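Local coordinates for acyl-ACP thioesterase (PDB 2ESS), which probably hydrolyses the thioester of fatty acyl-acyl carrier protein in fatty acid biosynthesis, and binds calcium, at residues A[214-219]-A[231-236]. Residues are numbered along the deposited sequence; the frame is centred on the assembly and turned at random.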
# COMPACT_ATOMS: atom_id res chain seq x y z
N ASP A 214 -14.46 15.14 1.73
CA ASP A 214 -14.11 16.12 2.76
C ASP A 214 -12.79 16.82 2.40
O ASP A 214 -11.89 16.20 1.85
CB ASP A 214 -13.97 15.45 4.13
CG ASP A 214 -15.32 15.04 4.76
OD1 ASP A 214 -16.41 15.52 4.34
OD2 ASP A 214 -15.27 14.21 5.70
N GLU A 215 -12.68 18.11 2.69
CA GLU A 215 -11.46 18.88 2.51
C GLU A 215 -10.66 18.78 3.80
O GLU A 215 -11.08 19.24 4.86
CB GLU A 215 -11.76 20.34 2.20
CG GLU A 215 -10.53 21.27 2.17
CD GLU A 215 -10.88 22.75 2.52
OE1 GLU A 215 -11.23 23.05 3.72
OE2 GLU A 215 -10.79 23.59 1.59
N LEU A 216 -9.50 18.17 3.71
CA LEU A 216 -8.61 18.09 4.84
C LEU A 216 -7.61 19.24 4.75
O LEU A 216 -7.00 19.46 3.71
CB LEU A 216 -7.91 16.76 4.79
CG LEU A 216 -8.85 15.54 4.84
CD1 LEU A 216 -8.01 14.33 4.67
CD2 LEU A 216 -9.65 15.49 6.11
N SER A 217 -7.48 19.99 5.82
CA SER A 217 -6.47 21.03 5.94
C SER A 217 -5.44 20.60 7.02
O SER A 217 -5.78 19.91 8.00
CB SER A 217 -7.09 22.39 6.26
OG SER A 217 -8.14 22.26 7.17
N PHE A 218 -4.19 21.01 6.79
CA PHE A 218 -3.06 20.56 7.57
C PHE A 218 -2.40 21.75 8.21
O PHE A 218 -2.09 22.71 7.52
CB PHE A 218 -2.04 19.85 6.68
CG PHE A 218 -2.55 18.58 6.09
CD1 PHE A 218 -3.45 18.59 5.05
CD2 PHE A 218 -2.16 17.37 6.60
CE1 PHE A 218 -3.95 17.41 4.54
CE2 PHE A 218 -2.64 16.22 6.07
CZ PHE A 218 -3.54 16.25 5.04
N PHE A 219 -2.20 21.68 9.52
CA PHE A 219 -1.57 22.75 10.29
C PHE A 219 -0.35 22.16 10.95
O PHE A 219 -0.37 20.99 11.37
CB PHE A 219 -2.51 23.26 11.36
CG PHE A 219 -3.82 23.68 10.83
CD1 PHE A 219 -4.76 22.73 10.45
CD2 PHE A 219 -4.13 25.02 10.69
CE1 PHE A 219 -5.99 23.12 9.94
CE2 PHE A 219 -5.36 25.41 10.19
CZ PHE A 219 -6.28 24.45 9.81
N GLU A 231 -1.65 18.98 12.94
CA GLU A 231 -3.06 18.79 13.15
C GLU A 231 -3.72 18.76 11.79
O GLU A 231 -3.39 19.57 10.94
CB GLU A 231 -3.60 19.94 14.01
CG GLU A 231 -4.98 19.77 14.55
CD GLU A 231 -5.31 20.82 15.64
OE1 GLU A 231 -5.55 21.99 15.27
OE2 GLU A 231 -5.32 20.47 16.85
N VAL A 232 -4.60 17.77 11.57
CA VAL A 232 -5.42 17.68 10.38
C VAL A 232 -6.86 18.01 10.77
O VAL A 232 -7.39 17.46 11.74
CB VAL A 232 -5.38 16.28 9.71
CG1 VAL A 232 -6.10 16.31 8.35
CG2 VAL A 232 -3.93 15.79 9.51
N LYS A 233 -7.49 18.92 10.04
CA LYS A 233 -8.89 19.29 10.26
C LYS A 233 -9.73 19.01 9.01
O LYS A 233 -9.24 19.12 7.88
CB LYS A 233 -9.04 20.77 10.59
CG LYS A 233 -8.42 21.18 11.88
CD LYS A 233 -8.66 22.65 12.13
CE LYS A 233 -7.77 23.17 13.23
NZ LYS A 233 -8.02 24.62 13.51
N LYS A 234 -10.99 18.67 9.21
CA LYS A 234 -11.90 18.53 8.09
C LYS A 234 -12.87 19.71 8.01
O LYS A 234 -13.30 20.27 9.03
CB LYS A 234 -12.66 17.19 8.11
CG LYS A 234 -13.81 17.09 9.10
CD LYS A 234 -14.43 15.68 9.07
CE LYS A 234 -15.48 15.52 10.16
NZ LYS A 234 -16.20 14.24 10.08
N ASN A 235 -13.17 20.07 6.77
CA ASN A 235 -14.07 21.13 6.43
C ASN A 235 -13.87 22.36 7.32
O ASN A 235 -14.81 22.96 7.83
CB ASN A 235 -15.50 20.57 6.39
CG ASN A 235 -15.64 19.39 5.36
OD1 ASN A 235 -15.04 19.42 4.26
ND2 ASN A 235 -16.40 18.36 5.73
N GLY A 236 -12.61 22.73 7.49
CA GLY A 236 -12.27 23.96 8.19
C GLY A 236 -11.94 23.81 9.66
O GLY A 236 -10.87 24.21 10.10
O HOH W 1 -17.34 15.12 7.55
O HOH W 2 -10.43 21.50 6.12
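CG is anti to the carbonyl carbon in both F219 (chi1 -54°) and K233 (chi1 -65°), which lays the extended K233 chain over one face of the F219 ring. K233 CD is 3.5 Å from F219 CE1. K233 CE makes a CH-pi contact with that face, and K233 NZ lies 4.4 Å from the F219 ring centroid, a cation-pi pair. F219 and K233 share a face of the sheet with S217 and E231. On the face of L216, F218 and V232, V232 CG1 lies over the F218 ring, 4.3 Å from its centroid, and also meets L216 CB. The backbones pair as antiparallel strands. S217 with K233 and F219 with E231 are hydrogen-bonded pairs, each with two N-H...O bonds.

At the strand end, the N235 amide grips two residues. N235 OD1 accepts a hydrogen bond from E215 N at 3.1 Å, and N235 ND2 donates to D214 OD1 at 3.2 Å. ND2 meets that carboxylate from above its plane. D214 OD2 is held by Y211 N and by a water that also binds K234 NZ; NZ itself donates to E209 O. With an alanine in place of D214, N235 ND2 and Y211 N would probably lose this acceptor, and the water link to K234 would go. A second water accepts from G236 N and lies close to E215 O, E215 OE1 and S217 OG.

The contact belongs to the hairpin of strands 215-224 and 227-234 in the C-terminal HotDog domain. Strand 161-164 flanks it beside 215-219, and strand 238-247 beside 231-234. Helix 178-186 covers F218 and V232 through H184 and I185.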